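Local structure of serine-threonine phosphatase 2C (Toxoplasma gondii, 2I44) at residues S137-T142 against L227-A232; V152-D157 against F174-H179. The protein probably acts as a metal-dependent protein serine/threonine phosphatase of the PP2C family, binding calcium ions in the present crystal structure. All coordinates share one frame; numbering follows the deposited sequence.

Contact 1: residues S137-T142 against L227-A232; sequences SSTSVT and LQYSRA
The ring of Tyr229 lies against the methyl of Thr139, at the break in the strand. Tyr229 CB packs against His179 O, which belongs to another loop. A chi1 of 45° puts CG between the backbone N and the carbonyl carbon. One face of the ring receives Thr139 CG2 in a CH-pi contact, 3.8 Å from the centroid of the Tyr229 ring and 17° off its normal. The methyl is displaced toward the outer end, nearest Tyr229 CZ at 3.6 Å. At the tip, Tyr229 OH is 3.9 Å from Ser138 N, too long for a bond, and also lies near Ser137 CB. Threonine suits its place by dividing its work: CG2 serves the ring, while OG1 bonds to Asp60 N and Ser158 OG. Ala232 CB lies in the plane of the Tyr229 ring at its edge and 3.2 Å from Ser138 O, a tight fit met by a small side chain. Leu227 CD1 covers Ser137 OG at 3.6 Å, and that hydroxyl is bonded to Tyr135 O. The loop leaves helix 214-219, passes strand 208-210, which Leu227 touches, and leads into strand 233-234, paired with strand 137-146; strand 53-62, carrying calcium ligand Asp60, pairs with 137-146 too.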
ATOM      1  N   SER A 137      -6.206  12.162   3.123  1.00 13.24           N
ATOM      2  CA  SER A 137      -5.718  11.262   2.087  1.00 13.12           C
ATOM      3  C   SER A 137      -4.946  10.084   2.676  1.00 12.38           C
ATOM      4  O   SER A 137      -4.693  10.026   3.882  1.00 11.96           O
ATOM      5  CB  SER A 137      -4.782  12.013   1.132  1.00 13.66           C
ATOM      6  OG  SER A 137      -5.389  13.165   0.585  1.00 12.86           O
ATOM      7  N   SER A 138      -4.563   9.150   1.807  1.00 10.84           N
ATOM      8  CA  SER A 138      -3.796   7.988   2.231  1.00 11.73           C
ATOM      9  C   SER A 138      -3.106   7.309   1.049  1.00 12.96           C
ATOM     10  O   SER A 138      -3.639   7.262  -0.069  1.00 14.42           O
ATOM     11  CB  SER A 138      -4.710   6.970   2.936  1.00 11.09           C
ATOM     12  OG  SER A 138      -3.992   5.813   3.354  1.00 10.97           O
ATOM     13  N   THR A 139      -1.903   6.805   1.288  1.00 13.00           N
ATOM     14  CA  THR A 139      -1.195   6.076   0.252  1.00 14.32           C
ATOM     15  C   THR A 139      -1.758   4.671   0.382  1.00 16.61           C
ATOM     16  O   THR A 139      -2.578   4.387   1.265  1.00 17.37           O
ATOM     17  CB  THR A 139       0.292   5.928   0.540  1.00 13.96           C
ATOM     18  OG1 THR A 139       0.441   5.108   1.704  1.00 13.20           O
ATOM     19  CG2 THR A 139       0.958   7.276   0.762  1.00 13.82           C
ATOM     20  N   SER A 140      -1.292   3.788  -0.487  1.00 16.87           N
ATOM     21  CA  SER A 140      -1.709   2.408  -0.444  1.00 16.87           C
ATOM     22  C   SER A 140      -0.757   1.480  -1.183  1.00 15.29           C
ATOM     23  O   SER A 140      -0.261   1.807  -2.258  1.00 16.05           O
ATOM     24  CB  SER A 140      -3.116   2.259  -1.034  1.00 16.78           C
ATOM     25  OG  SER A 140      -3.455   0.893  -1.212  1.00 13.55           O
ATOM     26  N   VAL A 141      -0.472   0.345  -0.556  1.00 13.96           N
ATOM     27  CA  VAL A 141       0.320  -0.716  -1.160  1.00 13.20           C
ATOM     28  C   VAL A 141      -0.510  -1.931  -0.809  1.00 13.81           C
ATOM     29  O   VAL A 141      -0.768  -2.188   0.368  1.00 14.70           O
ATOM     30  CB  VAL A 141       1.730  -0.911  -0.543  1.00 13.61           C
ATOM     31  CG1 VAL A 141       2.671   0.131  -1.070  1.00  8.29           C
ATOM     32  CG2 VAL A 141       1.652  -0.903   0.969  1.00 12.93           C
ATOM     33  N   THR A 142      -0.963  -2.654  -1.823  1.00 14.70           N
ATOM     34  CA  THR A 142      -1.766  -3.840  -1.584  1.00 13.24           C
ATOM     35  C   THR A 142      -1.203  -5.022  -2.351  1.00 14.23           C
ATOM     36  O   THR A 142      -0.492  -4.854  -3.335  1.00 14.62           O
ATOM     37  CB  THR A 142      -3.235  -3.628  -2.015  1.00 13.72           C
ATOM     38  OG1 THR A 142      -3.285  -3.294  -3.409  1.00 10.83           O
ATOM     39  CG2 THR A 142      -3.887  -2.528  -1.186  1.00 12.17           C
ATOM     40  N   LEU A 227       0.299  17.666  -0.932  1.00 17.21           N
ATOM     41  CA  LEU A 227       0.795  16.312  -0.729  1.00 17.38           C
ATOM     42  C   LEU A 227       2.100  16.144  -1.484  1.00 16.39           C
ATOM     43  O   LEU A 227       2.349  16.831  -2.476  1.00 15.43           O
ATOM     44  CB  LEU A 227      -0.225  15.286  -1.233  1.00 16.10           C
ATOM     45  CG  LEU A 227      -1.607  15.320  -0.577  1.00 15.96           C
ATOM     46  CD1 LEU A 227      -2.492  14.252  -1.197  1.00 17.09           C
ATOM     47  CD2 LEU A 227      -1.461  15.085   0.924  1.00 15.07           C
ATOM     48  N   GLN A 228       2.943  15.235  -1.012  1.00 17.47           N
ATOM     49  CA  GLN A 228       4.209  14.999  -1.681  1.00 18.67           C
ATOM     50  C   GLN A 228       4.194  13.748  -2.554  1.00 17.92           C
ATOM     51  O   GLN A 228       5.232  13.267  -2.988  1.00 17.96           O
ATOM     52  CB  GLN A 228       5.344  14.974  -0.657  1.00 20.68           C
ATOM     53  CG  GLN A 228       5.635  16.369  -0.134  1.00 24.72           C
ATOM     54  CD  GLN A 228       6.667  16.396   0.973  1.00 27.02           C
ATOM     55  OE1 GLN A 228       6.515  15.730   1.998  1.00 28.38           O
ATOM     56  NE2 GLN A 228       7.724  17.175   0.773  1.00 28.72           N
ATOM     57  N   TYR A 229       2.998  13.220  -2.792  1.00 17.74           N
ATOM     58  CA  TYR A 229       2.820  12.086  -3.689  1.00 18.09           C
ATOM     59  C   TYR A 229       1.633  12.448  -4.586  1.00 17.76           C
ATOM     60  O   TYR A 229       0.705  13.144  -4.157  1.00 17.02           O
ATOM     61  CB  TYR A 229       2.618  10.762  -2.933  1.00 17.66           C
ATOM     62  CG  TYR A 229       1.663  10.777  -1.769  1.00 18.53           C
ATOM     63  CD1 TYR A 229       0.319  10.459  -1.941  1.00 22.60           C
ATOM     64  CD2 TYR A 229       2.112  11.064  -0.482  1.00 18.57           C
ATOM     65  CE1 TYR A 229      -0.555  10.421  -0.854  1.00 22.00           C
ATOM     66  CE2 TYR A 229       1.246  11.030   0.607  1.00 19.90           C
ATOM     67  CZ  TYR A 229      -0.084  10.707   0.412  1.00 20.90           C
ATOM     68  OH  TYR A 229      -0.947  10.655   1.476  1.00 21.90           O
ATOM     69  N   SER A 230       1.675  11.985  -5.830  1.00 15.81           N
ATOM     70  CA  SER A 230       0.655  12.323  -6.824  1.00 15.54           C
ATOM     71  C   SER A 230      -0.537  11.388  -7.054  1.00 15.71           C
ATOM     72  O   SER A 230      -1.382  11.656  -7.918  1.00 13.52           O
ATOM     73  CB  SER A 230       1.360  12.578  -8.152  1.00 17.21           C
ATOM     74  OG  SER A 230       2.381  11.623  -8.337  1.00 15.95           O
ATOM     75  N   ARG A 231      -0.595  10.287  -6.314  1.00 14.32           N
ATOM     76  CA  ARG A 231      -1.706   9.347  -6.427  1.00 14.81           C
ATOM     77  C   ARG A 231      -2.059   8.907  -5.017  1.00 13.52           C
ATOM     78  O   ARG A 231      -1.173   8.717  -4.183  1.00 13.26           O
ATOM     79  CB  ARG A 231      -1.324   8.142  -7.299  1.00 13.44           C
ATOM     80  CG  ARG A 231      -0.872   8.535  -8.699  1.00 13.81           C
ATOM     81  CD  ARG A 231      -0.918   7.364  -9.661  1.00 14.73           C
ATOM     82  NE  ARG A 231      -0.208   7.647 -10.904  1.00 15.98           N
ATOM     83  CZ  ARG A 231      -0.135   6.805 -11.930  1.00 18.32           C
ATOM     84  NH1 ARG A 231      -0.742   5.624 -11.863  1.00 16.65           N
ATOM     85  NH2 ARG A 231       0.565   7.134 -13.014  1.00 13.76           N
ATOM     86  N   ALA A 232      -3.350   8.765  -4.743  1.00 13.74           N
ATOM     87  CA  ALA A 232      -3.777   8.381  -3.409  1.00 13.67           C
ATOM     88  C   ALA A 232      -5.277   8.213  -3.258  1.00 14.12           C
ATOM     89  O   ALA A 232      -6.062   8.570  -4.146  1.00 12.29           O
ATOM     90  CB  ALA A 232      -3.299   9.429  -2.414  1.00 17.25           C
TER

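Contact 2: residues V152-D157 against F174-H179; sequences VGHLGD and FLTVDH
Val152 CG2 meets Leu175 CD1 at 3.9 Å, and Val152 CG1 meets Thr176 CG2 at 3.7 Å. That threonine methyl, anti to the carbonyl carbon, also lies against His154 ND1. His154 is sandwiched. Thr176 CB sits over the centre of one face, 3.6 Å from the centroid of the His154 ring, and the His179 ring makes an offset stack on the opposite face, planes 8° apart. At the rim, His154 NE2 donates to Val177 O over 2.8 Å, a bent bond (135° at the hydrogen). Histidine suits this slot, flat enough to stack and polar enough to satisfy a carbonyl. Gly156 N donates to His179 ND1 at 3.0 Å, within the ring plane, while Gly156 O accepts from His179 N. A CB at Gly156 would collide with the carbonyl O of Leu155, a strain that glycine avoids. His179 NE2 bonds to Asp248 OD2. Asp157 CB packs on Asp178 CG, and one water donates to both Asp157 O and Asp178 OD2. Asp178 OD2 also forms a salt bridge with Arg159, and Asp157 OD2 one with Lys180. The loop leaves strand 169-174, passes the end of strand 149-155, where Asp157 lies near calcium ligand Asp266, and goes on to helix 184-192.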
ATOM      1  N   VAL A 152       0.136  -7.078  -7.220  1.00 14.56           N
ATOM      2  CA  VAL A 152       0.552  -5.907  -6.467  1.00 14.09           C
ATOM      3  C   VAL A 152      -0.063  -4.629  -7.034  1.00 13.15           C
ATOM      4  O   VAL A 152      -0.045  -4.391  -8.245  1.00 12.29           O
ATOM      5  CB  VAL A 152       2.100  -5.743  -6.476  1.00 15.22           C
ATOM      6  CG1 VAL A 152       2.493  -4.461  -5.769  1.00 16.99           C
ATOM      7  CG2 VAL A 152       2.760  -6.925  -5.795  1.00 14.55           C
ATOM      8  N   GLY A 153      -0.606  -3.810  -6.145  1.00 12.69           N
ATOM      9  CA  GLY A 153      -1.186  -2.549  -6.555  1.00 11.70           C
ATOM     10  C   GLY A 153      -0.751  -1.489  -5.564  1.00 12.47           C
ATOM     11  O   GLY A 153      -0.447  -1.811  -4.410  1.00 14.41           O
ATOM     12  N   HIS A 154      -0.685  -0.234  -5.998  1.00 12.95           N
ATOM     13  CA  HIS A 154      -0.319   0.838  -5.084  1.00 14.33           C
ATOM     14  C   HIS A 154      -0.638   2.235  -5.579  1.00 14.32           C
ATOM     15  O   HIS A 154      -0.821   2.480  -6.771  1.00 14.96           O
ATOM     16  CB  HIS A 154       1.172   0.769  -4.698  1.00 14.05           C
ATOM     17  CG  HIS A 154       2.078   1.566  -5.586  1.00 13.84           C
ATOM     18  ND1 HIS A 154       2.428   1.160  -6.855  1.00 15.78           N
ATOM     19  CD2 HIS A 154       2.733   2.733  -5.372  1.00 15.68           C
ATOM     20  CE1 HIS A 154       3.262   2.037  -7.383  1.00 16.95           C
ATOM     21  NE2 HIS A 154       3.464   3.001  -6.504  1.00 15.99           N
ATOM     22  N   LEU A 155      -0.708   3.145  -4.620  1.00 14.67           N
ATOM     23  CA  LEU A 155      -0.964   4.553  -4.858  1.00 14.24           C
ATOM     24  C   LEU A 155      -0.120   5.283  -3.827  1.00 14.00           C
ATOM     25  O   LEU A 155      -0.236   5.017  -2.631  1.00 14.18           O
ATOM     26  CB  LEU A 155      -2.435   4.901  -4.609  1.00 12.59           C
ATOM     27  CG  LEU A 155      -3.528   4.401  -5.560  1.00 15.74           C
ATOM     28  CD1 LEU A 155      -4.884   4.838  -5.021  1.00 10.95           C
ATOM     29  CD2 LEU A 155      -3.312   4.965  -6.963  1.00 10.08           C
ATOM     30  N   GLY A 156       0.744   6.186  -4.273  1.00 13.88           N
ATOM     31  CA  GLY A 156       1.528   6.935  -3.308  1.00 13.44           C
ATOM     32  C   GLY A 156       2.975   6.535  -3.133  1.00 12.99           C
ATOM     33  O   GLY A 156       3.606   6.055  -4.067  1.00 11.69           O
ATOM     34  N   ASP A 157       3.500   6.723  -1.925  1.00 13.14           N
ATOM     35  CA  ASP A 157       4.893   6.407  -1.680  1.00 10.98           C
ATOM     36  C   ASP A 157       5.169   5.357  -0.621  1.00 11.08           C
ATOM     37  O   ASP A 157       6.244   5.343  -0.035  1.00 11.74           O
ATOM     38  CB  ASP A 157       5.680   7.678  -1.367  1.00 14.47           C
ATOM     39  CG  ASP A 157       5.068   8.468  -0.242  1.00 16.68           C
ATOM     40  OD1 ASP A 157       4.257   7.898   0.518  1.00 17.33           O
ATOM     41  OD2 ASP A 157       5.411   9.652  -0.110  1.00 20.89           O
ATOM     42  N   PHE A 174      12.208  -3.496  -4.804  1.00 16.58           N
ATOM     43  CA  PHE A 174      10.898  -2.930  -4.511  1.00 16.12           C
ATOM     44  C   PHE A 174      10.042  -3.297  -5.717  1.00 14.53           C
ATOM     45  O   PHE A 174      10.530  -3.269  -6.844  1.00 13.66           O
ATOM     46  CB  PHE A 174      10.973  -1.403  -4.391  1.00 16.20           C
ATOM     47  CG  PHE A 174      11.547  -0.927  -3.097  1.00 15.30           C
ATOM     48  CD1 PHE A 174      10.962  -1.293  -1.884  1.00 15.48           C
ATOM     49  CD2 PHE A 174      12.660  -0.094  -3.081  1.00 15.11           C
ATOM     50  CE1 PHE A 174      11.477  -0.833  -0.679  1.00 15.12           C
ATOM     51  CE2 PHE A 174      13.178   0.369  -1.885  1.00 11.58           C
ATOM     52  CZ  PHE A 174      12.584  -0.002  -0.681  1.00 14.78           C
ATOM     53  N   LEU A 175       8.784  -3.661  -5.490  1.00 14.75           N
ATOM     54  CA  LEU A 175       7.900  -4.007  -6.597  1.00 15.65           C
ATOM     55  C   LEU A 175       7.082  -2.785  -7.007  1.00 16.01           C
ATOM     56  O   LEU A 175       6.305  -2.831  -7.957  1.00 16.22           O
ATOM     57  CB  LEU A 175       6.954  -5.142  -6.194  1.00 17.31           C
ATOM     58  CG  LEU A 175       7.623  -6.472  -5.839  1.00 21.07           C
ATOM     59  CD1 LEU A 175       6.572  -7.479  -5.367  1.00 24.15           C
ATOM     60  CD2 LEU A 175       8.374  -7.005  -7.049  1.00 20.97           C
ATOM     61  N   THR A 176       7.261  -1.690  -6.280  1.00 16.49           N
ATOM     62  CA  THR A 176       6.524  -0.467  -6.566  1.00 16.98           C
ATOM     63  C   THR A 176       7.436   0.748  -6.608  1.00 15.30           C
ATOM     64  O   THR A 176       8.404   0.839  -5.858  1.00 19.64           O
ATOM     65  CB  THR A 176       5.441  -0.200  -5.485  1.00 18.19           C
ATOM     66  OG1 THR A 176       6.075  -0.072  -4.202  1.00 16.40           O
ATOM     67  CG2 THR A 176       4.440  -1.338  -5.437  1.00 16.37           C
ATOM     68  N   VAL A 177       7.109   1.680  -7.492  1.00 14.81           N
ATOM     69  CA  VAL A 177       7.853   2.923  -7.636  1.00 15.22           C
ATOM     70  C   VAL A 177       6.921   4.052  -7.167  1.00 12.76           C
ATOM     71  O   VAL A 177       5.778   4.135  -7.608  1.00 12.64           O
ATOM     72  CB  VAL A 177       8.257   3.151  -9.106  1.00 15.37           C
ATOM     73  CG1 VAL A 177       8.883   4.530  -9.266  1.00 14.11           C
ATOM     74  CG2 VAL A 177       9.247   2.054  -9.544  1.00 16.58           C
ATOM     75  N   ASP A 178       7.412   4.913  -6.284  1.00 12.73           N
ATOM     76  CA  ASP A 178       6.598   5.996  -5.736  1.00 13.89           C
ATOM     77  C   ASP A 178       5.970   6.899  -6.788  1.00 14.92           C
ATOM     78  O   ASP A 178       6.570   7.171  -7.824  1.00 14.13           O
ATOM     79  CB  ASP A 178       7.421   6.892  -4.807  1.00 15.20           C
ATOM     80  CG  ASP A 178       8.073   6.131  -3.667  1.00 18.06           C
ATOM     81  OD1 ASP A 178       7.737   4.942  -3.453  1.00 19.40           O
ATOM     82  OD2 ASP A 178       8.920   6.738  -2.976  1.00 16.37           O
ATOM     83  N   HIS A 179       4.756   7.360  -6.514  1.00 14.19           N
ATOM     84  CA  HIS A 179       4.091   8.297  -7.409  1.00 13.42           C
ATOM     85  C   HIS A 179       4.477   9.667  -6.858  1.00 14.52           C
ATOM     86  O   HIS A 179       3.954  10.124  -5.849  1.00 12.05           O
ATOM     87  CB  HIS A 179       2.574   8.112  -7.367  1.00 13.12           C
ATOM     88  CG  HIS A 179       2.112   6.792  -7.908  1.00 12.72           C
ATOM     89  ND1 HIS A 179       1.391   5.892  -7.156  1.00 11.38           N
ATOM     90  CD2 HIS A 179       2.250   6.231  -9.134  1.00 13.56           C
ATOM     91  CE1 HIS A 179       1.102   4.834  -7.892  1.00 11.13           C
ATOM     92  NE2 HIS A 179       1.611   5.015  -9.098  1.00 14.22           N
TER
HETATM   93  O   HOH W   1       8.762   6.384  -0.384  1.00 12.53           O

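Contact 2 is nested in the chain inside the loop closed by contact 1, and both are buried near the middle of the molecule. Their first segments are neighbouring antiparallel strands of one sheet, probably joined by backbone bonds such as Ser140 N to Leu155 O, 2.7 Å. Each adds an irregular loop to that sheet beside the calcium site. Contact 1 is the smaller, and is carried by apolar and CH-pi contacts: methyls, an aromatic face and covered serines. Contact 2 buries nearly twice the area, adds polar bonds, stacked histidines and a shared water, and reaches solvent at Val177. Its loop comes from the other sheet, so it spans both sheets of the PP2C fold.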